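PDB 2OQG: possible transcriptional regulator, ArsR family protein from Rhodococcus sp., which probably binds DNA through a winged helix-turn-helix fold and regulates transcription. Local coordinates for residues A[12-17]-A[83-88]; A[21-26]-A[56-61]; A[35-40]-A[49-54]; A[62-67]-A[73-78]. All coordinates share one frame; numbering follows the deposited sequence. Where two conformers were deposited one is given.

Contact 1 of 4, residues A[12-17]-A[83-88]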
loop_
_atom_site.group_PDB
_atom_site.type_symbol
_atom_site.label_atom_id
_atom_site.label_comp_id
_atom_site.label_asym_id
_atom_site.label_seq_id
_atom_site.Cartn_x
_atom_site.Cartn_y
_atom_site.Cartn_z
ATOM N N ALA A 12 -23.797 6.341 14.194
ATOM C CA ALA A 12 -24.903 5.717 13.498
ATOM C C ALA A 12 -24.475 4.946 12.236
ATOM O O ALA A 12 -24.923 3.806 12.022
ATOM C CB ALA A 12 -25.961 6.733 13.139
ATOM N N SER A 13 -23.569 5.529 11.462
ATOM C CA SER A 13 -23.147 4.875 10.201
ATOM C C SER A 13 -22.325 3.624 10.506
ATOM O O SER A 13 -22.451 2.616 9.812
ATOM C CB SER A 13 -22.392 5.803 9.241
ATOM O OG SER A 13 -21.179 6.300 9.768
ATOM N N VAL A 14 -21.534 3.676 11.582
ATOM C CA VAL A 14 -20.808 2.460 11.995
ATOM C C VAL A 14 -21.785 1.407 12.480
ATOM O O VAL A 14 -21.631 0.223 12.117
ATOM C CB VAL A 14 -19.726 2.782 13.055
ATOM C CG1 VAL A 14 -19.173 1.508 13.737
ATOM C CG2 VAL A 14 -18.581 3.560 12.388
ATOM N N PHE A 15 -22.740 1.790 13.344
ATOM C CA PHE A 15 -23.698 0.792 13.800
ATOM C C PHE A 15 -24.381 0.154 12.589
ATOM O O PHE A 15 -24.537 -1.072 12.522
ATOM C CB PHE A 15 -24.783 1.369 14.690
ATOM C CG PHE A 15 -24.295 2.026 15.960
ATOM C CD1 PHE A 15 -23.061 1.687 16.541
ATOM C CD2 PHE A 15 -25.132 2.939 16.665
ATOM C CE1 PHE A 15 -22.684 2.215 17.799
ATOM C CE2 PHE A 15 -24.726 3.536 17.876
ATOM C CZ PHE A 15 -23.475 3.134 18.443
ATOM N N ALA A 16 -24.816 0.975 11.642
ATOM C CA ALA A 16 -25.507 0.429 10.457
ATOM C C ALA A 16 -24.561 -0.542 9.705
ATOM O O ALA A 16 -24.969 -1.632 9.251
ATOM C CB ALA A 16 -25.914 1.532 9.548
ATOM N N ALA A 17 -23.296 -0.142 9.562
ATOM C CA ALA A 17 -22.350 -0.949 8.801
ATOM C C ALA A 17 -22.193 -2.318 9.478
ATOM O O ALA A 17 -22.173 -3.344 8.804
ATOM C CB ALA A 17 -21.030 -0.238 8.650
ATOM N N ASN A 83 -12.400 0.497 17.573
ATOM C CA ASN A 83 -11.866 0.868 18.920
ATOM C C ASN A 83 -12.669 2.015 19.529
ATOM O O ASN A 83 -13.040 1.996 20.717
ATOM C CB ASN A 83 -10.387 1.231 18.843
ATOM C CG ASN A 83 -9.534 0.087 18.375
ATOM O OD1 ASN A 83 -9.882 -1.103 18.532
ATOM N ND2 ASN A 83 -8.376 0.429 17.810
ATOM N N LYS A 84 -13.029 2.981 18.700
ATOM C CA LYS A 84 -13.788 4.137 19.197
ATOM C C LYS A 84 -15.161 3.631 19.666
ATOM O O LYS A 84 -15.689 4.012 20.731
ATOM C CB LYS A 84 -13.901 5.245 18.134
ATOM C CG LYS A 84 -14.840 6.363 18.544
ATOM C CD LYS A 84 -15.152 7.220 17.331
ATOM C CE LYS A 84 -14.217 8.350 17.246
ATOM N NZ LYS A 84 -14.367 9.111 15.978
ATOM N N THR A 85 -15.774 2.784 18.836
ATOM C CA THR A 85 -17.084 2.268 19.220
ATOM C C THR A 85 -17.008 1.489 20.522
ATOM O O THR A 85 -17.851 1.645 21.410
ATOM C CB THR A 85 -17.615 1.386 18.117
ATOM O OG1 THR A 85 -17.759 2.175 16.910
ATOM C CG2 THR A 85 -18.903 0.738 18.548
ATOM N N ALA A 86 -15.978 0.641 20.621
ATOM C CA ALA A 86 -15.816 -0.144 21.813
ATOM C C ALA A 86 -15.642 0.771 23.066
ATOM O O ALA A 86 -16.269 0.542 24.123
ATOM C CB ALA A 86 -14.645 -1.063 21.638
ATOM N N ARG A 87 -14.875 1.851 22.945
ATOM C CA ARG A 87 -14.656 2.730 24.134
ATOM C C ARG A 87 -16.009 3.339 24.536
ATOM O O ARG A 87 -16.309 3.480 25.715
ATOM C CB ARG A 87 -13.652 3.848 23.838
ATOM C CG ARG A 87 -12.234 3.360 23.658
ATOM C CD ARG A 87 -11.249 4.539 23.532
ATOM N NE ARG A 87 -11.478 5.423 22.379
ATOM C CZ ARG A 87 -10.888 5.234 21.201
ATOM N NH1 ARG A 87 -10.078 4.201 21.082
ATOM N NH2 ARG A 87 -11.106 6.061 20.158
ATOM N N THR A 88 -16.808 3.754 23.545
ATOM C CA THR A 88 -18.095 4.365 23.844
ATOM C C THR A 88 -19.025 3.343 24.491
ATOM O O THR A 88 -19.677 3.643 25.515
ATOM C CB THR A 88 -18.708 4.870 22.578
ATOM O OG1 THR A 88 -17.758 5.753 21.954
ATOM C CG2 THR A 88 -19.935 5.637 22.938
#
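V14 and T85 make the closest approach between segments 12-17 and 83-88. V14 CG1 lies 3.5 Å from T85 OG1. The two side chains run past each other in opposite directions, so the methyl of one comes alongside the hydroxyl of the other. V14 holds CG1 anti to its backbone N (chi1 167°), and this branch is the one that reaches the threonine. The backbones stay well apart: the nearest CA atoms, those of V14 and T85, are 8.1 Å from each other.

The second contact is carbon against carbon. T85 CG2 meets the F15 ring at its edge, near the ring plane, and is 4.1 Å from F15 CE1. T85 thus gives a different branch to each of two neighbouring residues.

No hydrogen bond links the two segments. T85 OG1 is hydrogen-bonded within its own helix, to the carbonyl O of E81. L11 packs on T85 from the same helix as V14 and F15. F15 of the second subunit also packs on T85, and S19 of that subunit packs on F15, so the contact lies next to the interface between the two chains.

The chemistry is that of a small, buried van der Waals contact. With OG1 bonded to E81 O, the hydroxyl can sit against V14 CG1 without a polar partner across the contact. CG2 adds a carbon contact with F15.

Contact 2 of 4, residues A[21-26]-A[56-61]; sequences ETRWEI and NALQAC
Segments 21-26 and 56-61 face each other with their backbones apart, the CA atoms of R23 and L58 being 8.0 Å from each other. Both belong to the winged helix-turn-helix fold, and helix 48-60 follows the turn in the position that the recognition helix probably takes, as in relatives. Segment 56-61 is the end of that helix, and C61 is the first residue to leave helical geometry.

L58 carries the contact from its side. Its two methyls part between two residues one turn apart on helix 21-32. L58 CD1 goes to I26 and packs 3.9 Å from I26 CG2. In the isoleucine CG2 is anti to the backbone N and CG1 anti to the carbonyl carbon (chi1 -66°), which leaves CG2 as the branch that meets L58. L58 CD2 goes to R23 and lies 4.1 Å from R23 CD. Here the leucine meets the aliphatic part of the arginine, not its charge.

The R23 chain bends at chi3 (-73°), and its guanidinium is held elsewhere. NE bonds to the carbonyl O of A17, NH2 to that of A16, and NH1 to H54 ND1, which fixes the rotation of the group and probably places favourable charge at the C-terminal end of helix 5-17.

L58 also packs on A17 of helix 5-17, and on L63 and V64 at the start of the wing. On the arginine side, L58 CG is 4.2 Å from R23 CD.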
loop_
_atom_site.group_PDB
_atom_site.type_symbol
_atom_site.label_atom_id
_atom_site.label_comp_id
_atom_site.label_asym_id
_atom_site.label_seq_id
_atom_site.Cartn_x
_atom_site.Cartn_y
_atom_site.Cartn_z
ATOM N N GLU A 21 -24.351 -9.255 8.733
ATOM C CA GLU A 21 -23.429 -10.386 8.811
ATOM C C GLU A 21 -22.490 -10.439 7.608
ATOM O O GLU A 21 -21.304 -10.702 7.747
ATOM C CB GLU A 21 -24.198 -11.690 8.904
ATOM C CG GLU A 21 -23.334 -12.823 9.384
ATOM C CD GLU A 21 -24.120 -14.058 9.712
ATOM O OE1 GLU A 21 -25.337 -14.098 9.403
ATOM O OE2 GLU A 21 -23.510 -14.989 10.278
ATOM N N THR A 22 -23.015 -10.138 6.426
ATOM C CA THR A 22 -22.169 -10.111 5.219
ATOM C C THR A 22 -21.021 -9.080 5.344
ATOM O O THR A 22 -19.916 -9.333 4.944
ATOM C CB THR A 22 -22.997 -9.788 3.993
ATOM O OG1 THR A 22 -24.057 -10.756 3.876
ATOM C CG2 THR A 22 -22.128 -9.746 2.682
ATOM N N ARG A 23 -21.305 -7.895 5.893
ATOM C CA ARG A 23 -20.237 -6.905 6.098
ATOM C C ARG A 23 -19.207 -7.429 7.098
ATOM O O ARG A 23 -18.046 -7.151 6.925
ATOM C CB ARG A 23 -20.805 -5.525 6.450
ATOM C CG ARG A 23 -21.402 -4.907 5.169
ATOM C CD ARG A 23 -21.705 -3.452 5.324
ATOM N NE ARG A 23 -22.856 -3.182 6.143
ATOM C CZ ARG A 23 -24.100 -3.038 5.676
ATOM N NH1 ARG A 23 -24.345 -3.181 4.369
ATOM N NH2 ARG A 23 -25.098 -2.741 6.510
ATOM N N TRP A 24 -19.628 -8.180 8.138
ATOM C CA TRP A 24 -18.647 -8.792 9.058
ATOM C C TRP A 24 -17.767 -9.805 8.340
ATOM O O TRP A 24 -16.573 -9.913 8.632
ATOM C CB TRP A 24 -19.333 -9.451 10.256
ATOM C CG TRP A 24 -19.661 -8.427 11.358
ATOM C CD1 TRP A 24 -20.904 -7.931 11.698
ATOM C CD2 TRP A 24 -18.718 -7.780 12.226
ATOM N NE1 TRP A 24 -20.785 -7.014 12.712
ATOM C CE2 TRP A 24 -19.461 -6.924 13.089
ATOM C CE3 TRP A 24 -17.328 -7.826 12.343
ATOM C CZ2 TRP A 24 -18.843 -6.100 14.046
ATOM C CZ3 TRP A 24 -16.711 -7.052 13.317
ATOM C CH2 TRP A 24 -17.472 -6.200 14.170
ATOM N N GLU A 25 -18.374 -10.552 7.423
ATOM C CA GLU A 25 -17.655 -11.548 6.593
ATOM C C GLU A 25 -16.577 -10.836 5.762
ATOM O O GLU A 25 -15.448 -11.328 5.630
ATOM C CB GLU A 25 -18.603 -12.312 5.642
ATOM C CG GLU A 25 -19.958 -12.747 6.227
ATOM C CD GLU A 25 -19.855 -13.916 7.190
ATOM O OE1 GLU A 25 -18.858 -14.669 7.121
ATOM O OE2 GLU A 25 -20.782 -14.099 8.016
ATOM N N ILE A 26 -16.936 -9.681 5.191
ATOM C CA ILE A 26 -15.987 -8.883 4.400
ATOM C C ILE A 26 -14.895 -8.321 5.294
ATOM O O ILE A 26 -13.703 -8.399 4.964
ATOM C CB ILE A 26 -16.735 -7.761 3.606
ATOM C CG1 ILE A 26 -17.669 -8.360 2.534
ATOM C CG2 ILE A 26 -15.764 -6.661 3.083
ATOM C CD1 ILE A 26 -18.585 -7.339 1.904
ATOM N N ASN A 56 -18.116 0.487 -0.315
ATOM C CA ASN A 56 -18.293 1.960 -0.285
ATOM C C ASN A 56 -18.826 2.359 1.084
ATOM O O ASN A 56 -18.370 3.379 1.669
ATOM C CB ASN A 56 -19.241 2.425 -1.420
ATOM C CG ASN A 56 -18.608 2.257 -2.780
ATOM O OD1 ASN A 56 -17.395 2.072 -2.870
ATOM N ND2 ASN A 56 -19.423 2.302 -3.861
ATOM N N ALA A 57 -19.779 1.578 1.596
ATOM C CA ALA A 57 -20.392 1.897 2.908
ATOM C C ALA A 57 -19.330 1.768 3.985
ATOM O O ALA A 57 -19.209 2.664 4.877
ATOM C CB ALA A 57 -21.554 0.989 3.201
ATOM N N LEU A 58 -18.555 0.677 3.908
ATOM C CA LEU A 58 -17.465 0.490 4.896
ATOM C C LEU A 58 -16.390 1.586 4.827
ATOM O O LEU A 58 -15.868 2.031 5.890
ATOM C CB LEU A 58 -16.832 -0.901 4.761
ATOM C CG LEU A 58 -17.772 -2.047 5.081
ATOM C CD1 LEU A 58 -17.125 -3.379 4.645
ATOM C CD2 LEU A 58 -18.124 -2.065 6.615
ATOM N N GLN A 59 -16.014 2.031 3.630
ATOM C CA GLN A 59 -15.021 3.110 3.539
ATOM C C GLN A 59 -15.594 4.421 4.043
ATOM O O GLN A 59 -14.881 5.217 4.696
ATOM C CB GLN A 59 -14.546 3.280 2.088
ATOM C CG GLN A 59 -13.887 2.070 1.528
ATOM C CD GLN A 59 -13.506 2.256 0.064
ATOM O OE1 GLN A 59 -12.465 2.803 -0.268
ATOM N NE2 GLN A 59 -14.392 1.848 -0.801
ATOM N N ALA A 60 -16.885 4.652 3.766
ATOM C CA ALA A 60 -17.480 5.942 4.121
ATOM C C ALA A 60 -17.531 6.146 5.616
ATOM O O ALA A 60 -17.576 7.272 6.072
ATOM C CB ALA A 60 -18.928 6.090 3.513
ATOM N N CYS A 61 -17.624 5.066 6.383
ATOM C CA CYS A 61 -17.723 5.231 7.834
ATOM C C CYS A 61 -16.378 4.907 8.482
ATOM O O CYS A 61 -16.277 4.901 9.716
ATOM C CB CYS A 61 -18.867 4.362 8.374
ATOM S SG CYS A 61 -18.479 2.659 8.329
#

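Contact 3 of 4, residues A[35-40]-A[49-54]; sequences QSASSL and QAIAKH
The helix-turn-helix unit brings helix 37-43 against helix 48-60, and I51 reaches from helix 48-60 to A37 and L40. The CA atoms of A37 and I51 are 6.8 Å apart, a close approach that the small alanine permits.

I51 uses both of its ends. I51 CD1 lies against the backbone and root of L40, 3.6 Å from L40 C and 4.0 Å from L40 CB. I51 CG2 meets A37 and L40 on helix 37-43, 4.3 Å from A37 CB and 4.1 Å from L40 CD1. The branches part because CG1 is anti to the carbonyl carbon (chi1 -73°) while CG2 is anti to the backbone N. The side chains meet through carbon alone, I51 also resting on backbone carbonyls; no hydrogen bond crosses. Cutting I51 back to an alanine removes the methyls that touch A37 and L40 and would probably open a gap there.

The start of helix 37-43 is fixed by S36 at the N-cap. S36 OG accepts from S39 N at 2.9 Å, with an N-H...O angle of 153°. V46, in the turn between the helices, also packs on I51.

The second helix is probably the one presented to DNA, as in other ArsR-family proteins. Two helices joined by a short turn and held by buried aliphatic side chains are typical of the helix-turn-helix motif.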
loop_
_atom_site.group_PDB
_atom_site.type_symbol
_atom_site.label_atom_id
_atom_site.label_comp_id
_atom_site.label_asym_id
_atom_site.label_seq_id
_atom_site.Cartn_x
_atom_site.Cartn_y
_atom_site.Cartn_z
ATOM N N GLN A 35 -7.265 -7.327 0.188
ATOM C CA GLN A 35 -7.830 -8.106 -0.951
ATOM C C GLN A 35 -8.557 -7.204 -1.902
ATOM O O GLN A 35 -9.075 -6.177 -1.499
ATOM C CB GLN A 35 -8.771 -9.216 -0.460
ATOM C CG GLN A 35 -7.972 -10.242 0.341
ATOM C CD GLN A 35 -8.806 -11.292 0.932
ATOM O OE1 GLN A 35 -8.795 -11.494 2.144
ATOM N NE2 GLN A 35 -9.576 -11.972 0.089
ATOM N N SER A 36 -8.624 -7.622 -3.166
ATOM C CA SER A 36 -9.388 -6.884 -4.118
ATOM C C SER A 36 -10.857 -7.210 -4.023
ATOM O O SER A 36 -11.281 -8.195 -3.425
ATOM C CB SER A 36 -8.896 -7.215 -5.523
ATOM O OG SER A 36 -9.106 -8.606 -5.824
ATOM N N ALA A 37 -11.668 -6.388 -4.657
ATOM C CA ALA A 37 -13.075 -6.688 -4.731
ATOM C C ALA A 37 -13.298 -8.032 -5.444
ATOM O O ALA A 37 -14.168 -8.795 -5.067
ATOM C CB ALA A 37 -13.766 -5.597 -5.465
ATOM N N SER A 38 -12.489 -8.340 -6.450
ATOM C CA SER A 38 -12.663 -9.597 -7.188
ATOM C C SER A 38 -12.150 -10.814 -6.394
ATOM O O SER A 38 -12.611 -11.952 -6.591
ATOM C CB SER A 38 -12.018 -9.475 -8.569
ATOM O OG SER A 38 -12.668 -8.466 -9.329
ATOM N N SER A 39 -11.193 -10.599 -5.492
ATOM C CA SER A 39 -10.872 -11.631 -4.514
ATOM C C SER A 39 -12.139 -11.893 -3.678
ATOM O O SER A 39 -12.579 -13.033 -3.567
ATOM C CB SER A 39 -9.677 -11.233 -3.646
ATOM O OG SER A 39 -9.195 -12.329 -2.880
ATOM N N LEU A 40 -12.752 -10.839 -3.132
ATOM C CA LEU A 40 -13.921 -11.001 -2.254
ATOM C C LEU A 40 -15.081 -11.706 -2.943
ATOM O O LEU A 40 -15.703 -12.588 -2.348
ATOM C CB LEU A 40 -14.395 -9.665 -1.677
ATOM C CG LEU A 40 -13.435 -9.075 -0.627
ATOM C CD1 LEU A 40 -13.829 -7.632 -0.389
ATOM C CD2 LEU A 40 -13.441 -9.846 0.664
ATOM N N GLN A 49 -21.341 -6.304 -7.660
ATOM C CA GLN A 49 -21.976 -4.988 -7.452
ATOM C C GLN A 49 -22.404 -4.781 -6.006
ATOM O O GLN A 49 -22.296 -3.651 -5.453
ATOM C CB GLN A 49 -23.190 -4.819 -8.357
ATOM C CG GLN A 49 -22.802 -4.875 -9.835
ATOM C CD GLN A 49 -23.969 -4.548 -10.766
ATOM O OE1 GLN A 49 -23.840 -3.709 -11.653
ATOM N NE2 GLN A 49 -25.114 -5.203 -10.558
ATOM N N ALA A 50 -22.857 -5.852 -5.367
ATOM C CA ALA A 50 -23.202 -5.753 -3.939
ATOM C C ALA A 50 -21.918 -5.575 -3.109
ATOM O O ALA A 50 -21.903 -4.822 -2.117
ATOM C CB ALA A 50 -23.969 -6.986 -3.457
ATOM N N ILE A 51 -20.859 -6.282 -3.480
ATOM C CA ILE A 51 -19.560 -6.126 -2.762
ATOM C C ILE A 51 -19.104 -4.674 -2.853
ATOM O O ILE A 51 -18.720 -4.060 -1.846
ATOM C CB ILE A 51 -18.483 -7.090 -3.328
ATOM C CG1 ILE A 51 -18.820 -8.508 -2.856
ATOM C CG2 ILE A 51 -17.022 -6.713 -2.869
ATOM C CD1 ILE A 51 -18.011 -9.660 -3.474
ATOM N N ALA A 52 -19.190 -4.107 -4.065
ATOM C CA ALA A 52 -18.833 -2.671 -4.272
ATOM C C ALA A 52 -19.607 -1.763 -3.332
ATOM O O ALA A 52 -19.015 -0.842 -2.725
ATOM C CB ALA A 52 -19.069 -2.266 -5.717
ATOM N N LYS A 53 -20.915 -2.016 -3.200
ATOM C CA LYS A 53 -21.780 -1.202 -2.361
ATOM C C LYS A 53 -21.383 -1.342 -0.891
ATOM O O LYS A 53 -21.304 -0.337 -0.169
ATOM C CB LYS A 53 -23.257 -1.611 -2.518
ATOM C CG LYS A 53 -23.868 -1.096 -3.813
ATOM C CD LYS A 53 -25.344 -1.442 -3.883
ATOM C CE LYS A 53 -25.562 -2.580 -4.837
ATOM N NZ LYS A 53 -25.321 -2.076 -6.224
ATOM N N HIS A 54 -21.161 -2.585 -0.448
ATOM C CA HIS A 54 -20.708 -2.838 0.937
ATOM C C HIS A 54 -19.368 -2.122 1.164
ATOM O O HIS A 54 -19.192 -1.516 2.236
ATOM C CB HIS A 54 -20.531 -4.317 1.169
ATOM C CG HIS A 54 -21.809 -5.084 1.334
ATOM N ND1 HIS A 54 -22.828 -4.687 2.174
ATOM C CD2 HIS A 54 -22.229 -6.243 0.758
ATOM C CE1 HIS A 54 -23.818 -5.563 2.114
ATOM N NE2 HIS A 54 -23.476 -6.519 1.264
#

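Contact 4 of 4, residues A[62-67]-A[73-78]. With ACY (acetic acid), chain F.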
loop_
_atom_site.group_PDB
_atom_site.type_symbol
_atom_site.label_atom_id
_atom_site.label_comp_id
_atom_site.label_asym_id
_atom_site.label_seq_id
_atom_site.Cartn_x
_atom_site.Cartn_y
_atom_site.Cartn_z
ATOM N N GLY A 62 -15.341 4.700 7.669
ATOM C CA GLY A 62 -13.979 4.574 8.186
ATOM C C GLY A 62 -13.539 3.186 8.608
ATOM O O GLY A 62 -12.448 3.013 9.184
ATOM N N LEU A 63 -14.341 2.177 8.302
ATOM C CA LEU A 63 -13.988 0.800 8.712
ATOM C C LEU A 63 -13.042 0.093 7.757
ATOM O O LEU A 63 -12.396 -0.940 8.096
ATOM C CB LEU A 63 -15.270 -0.044 8.844
ATOM C CG LEU A 63 -16.084 0.307 10.098
ATOM C CD1 LEU A 63 -17.443 -0.340 10.045
ATOM C CD2 LEU A 63 -15.338 -0.221 11.332
ATOM N N VAL A 64 -12.981 0.627 6.539
ATOM C CA VAL A 64 -12.126 0.087 5.444
ATOM C C VAL A 64 -11.434 1.216 4.740
ATOM O O VAL A 64 -12.017 2.336 4.580
ATOM C CB VAL A 64 -12.997 -0.758 4.421
ATOM C CG1 VAL A 64 -12.284 -1.025 3.149
ATOM C CG2 VAL A 64 -13.501 -2.017 5.114
ATOM N N GLU A 65 -10.184 0.951 4.305
ATOM C CA GLU A 65 -9.532 1.878 3.405
ATOM C C GLU A 65 -9.109 1.163 2.113
ATOM O O GLU A 65 -8.737 -0.023 2.148
ATOM C CB GLU A 65 -8.334 2.599 4.043
ATOM C CG GLU A 65 -7.177 1.698 4.380
ATOM C CD GLU A 65 -6.049 2.428 5.122
ATOM O OE1 GLU A 65 -6.177 3.668 5.353
ATOM O OE2 GLU A 65 -5.045 1.745 5.524
ATOM N N SER A 66 -9.143 1.887 0.990
ATOM C CA SER A 66 -8.535 1.374 -0.211
ATOM C C SER A 66 -7.014 1.531 -0.168
ATOM O O SER A 66 -6.463 2.499 0.434
ATOM C CB SER A 66 -9.082 2.114 -1.398
ATOM O OG SER A 66 -8.700 3.433 -1.239
ATOM N N VAL A 67 -6.349 0.566 -0.794
ATOM C CA VAL A 67 -4.907 0.479 -0.825
ATOM C C VAL A 67 -4.599 0.356 -2.325
ATOM O O VAL A 67 -4.869 -0.682 -2.945
ATOM C CB VAL A 67 -4.382 -0.757 -0.029
ATOM C CG1 VAL A 67 -2.859 -0.862 -0.111
ATOM C CG2 VAL A 67 -4.843 -0.776 1.446
ATOM N N ILE A 73 -5.841 -2.287 -7.006
ATOM C CA ILE A 73 -6.675 -1.756 -5.902
ATOM C C ILE A 73 -7.106 -2.884 -4.978
ATOM O O ILE A 73 -7.760 -3.852 -5.401
ATOM C CB ILE A 73 -7.961 -1.030 -6.364
ATOM C CG1 ILE A 73 -7.629 0.229 -7.161
ATOM C CG2 ILE A 73 -8.792 -0.543 -5.141
ATOM C CD1 ILE A 73 -8.734 0.725 -8.021
ATOM N N ARG A 74 -6.707 -2.759 -3.715
ATOM C CA ARG A 74 -7.104 -3.712 -2.706
ATOM C C ARG A 74 -7.721 -2.950 -1.555
ATOM O O ARG A 74 -7.671 -1.722 -1.541
ATOM C CB ARG A 74 -5.919 -4.513 -2.219
ATOM C CG ARG A 74 -5.300 -5.404 -3.344
ATOM C CD ARG A 74 -4.331 -6.407 -2.771
ATOM N NE ARG A 74 -3.780 -7.256 -3.829
ATOM C CZ ARG A 74 -2.805 -6.880 -4.670
ATOM N NH1 ARG A 74 -2.233 -5.666 -4.588
ATOM N NH2 ARG A 74 -2.392 -7.727 -5.608
ATOM N N TYR A 75 -8.292 -3.679 -0.600
ATOM C CA TYR A 75 -8.969 -3.045 0.549
ATOM C C TYR A 75 -8.459 -3.615 1.856
ATOM O O TYR A 75 -8.036 -4.794 1.908
ATOM C CB TYR A 75 -10.480 -3.226 0.440
ATOM C CG TYR A 75 -11.017 -2.559 -0.780
ATOM C CD1 TYR A 75 -11.416 -1.244 -0.726
ATOM C CD2 TYR A 75 -11.047 -3.228 -2.047
ATOM C CE1 TYR A 75 -11.911 -0.578 -1.872
ATOM C CE2 TYR A 75 -11.520 -2.548 -3.213
ATOM C CZ TYR A 75 -11.943 -1.233 -3.100
ATOM O OH TYR A 75 -12.396 -0.596 -4.230
ATOM N N ARG A 76 -8.547 -2.821 2.930
ATOM C CA ARG A 76 -7.951 -3.243 4.202
ATOM C C ARG A 76 -8.919 -2.787 5.311
ATOM O O ARG A 76 -9.417 -1.682 5.258
ATOM C CB ARG A 76 -6.568 -2.583 4.406
ATOM C CG ARG A 76 -5.978 -2.716 5.771
ATOM C CD ARG A 76 -4.688 -1.888 5.772
ATOM N NE ARG A 76 -3.761 -2.317 4.722
ATOM C CZ ARG A 76 -2.710 -1.600 4.307
ATOM N NH1 ARG A 76 -2.459 -0.411 4.858
ATOM N NH2 ARG A 76 -1.896 -2.101 3.372
ATOM N N ALA A 77 -9.212 -3.658 6.270
ATOM C CA ALA A 77 -10.037 -3.290 7.435
ATOM C C ALA A 77 -9.154 -2.510 8.387
ATOM O O ALA A 77 -7.974 -2.869 8.605
ATOM C CB ALA A 77 -10.598 -4.517 8.121
ATOM N N LEU A 78 -9.785 -1.562 9.078
ATOM C CA LEU A 78 -9.121 -0.667 10.016
ATOM C C LEU A 78 -9.747 -0.758 11.385
ATOM O O LEU A 78 -10.995 -0.780 11.524
ATOM C CB LEU A 78 -9.283 0.781 9.551
ATOM C CG LEU A 78 -8.534 1.065 8.259
ATOM C CD1 LEU A 78 -8.865 2.505 7.788
ATOM C CD2 LEU A 78 -7.055 0.883 8.350
HETATM C C ACY F . 0.653 0.160 2.834
HETATM O O ACY F . -0.048 0.611 3.759
HETATM O OXT ACY F . 0.405 -0.854 2.141
HETATM C CH3 ACY F . 1.914 0.903 2.512
HETATM O O HOH W 1 -12.089 1.763 11.523
HETATM O O HOH W 2 -3.029 -2.940 -3.424
#
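The R76 guanidinium has V67 CG2 over the centre of one face, 3.7 Å from R76 CZ. At its edge, in plane, sits an acetate, probably from the crystallisation liquor. The acetate is gripped by two bonds: R76 NH1 to ACY O, 2.8 Å, and R76 NH2 to ACY OXT, 2.9 Å. E65 approaches obliquely. E65 OE2 is 3.4 Å from R76 NH1, a salt bridge with a weak hydrogen bond, and the carboxylate is turned 64° from the guanidinium. The Y75 ring meets S66 and V64 obliquely, with S66 CB 3.9 Å from Y75 CE1.

E65 reaches R76 with CG between its backbone N and carbonyl carbon (chi1 66°) and the chain extended beyond. L78 crosses the glutamate at about a right angle. L78 CD2 is 3.6 Å from E65 OE2, and L78 CD1 is 3.8 Å from E65 CB. Replacing E65 by a glycine is likely to take the carboxylate from R76 NH1 and one wall from the L78 side chain.

The strands form the antiparallel hairpin of the wing. E65-R76 and V67-R74 are its hydrogen-bonded pairs, with V67 N 2.7 Å from R74 O. Before the strand, G62 ends the preceding helix in a Schellman motif. A water joins G62 O to L78 O.

V67 continues the sheet in an antiparallel ladder with a strand of the third subunit. D34 forms another salt bridge with R76 NH2. R76 thus gathers E65, D34 and the acetate, and these anions probably balance its charge where subunits meet.

Contacts 2, 3 and 4 lie within the winged helix-turn-helix domain, and contact 1 joins it to the long C-terminal helix. Contact 1 meets contact 2 where A17 O is 2.8 Å from R23 NE. Contacts 2 and 3 share helix 48-60, and their centres are about 10 Å apart. I26 CG2 is 4.1 Å from L40 CD1, so their apolar clusters meet. Contact 4 follows contact 2 directly: L58 O is 2.9 Å from L63 N where helix turns into wing. Contact 3 reaches the wing through Q35 O, 2.8 Å from Y75 N. Contact 1 touches contact 4 through A17 and L63, but stays about 7 Å from contact 3 at the nearest atoms. The acetate belongs to contact 4.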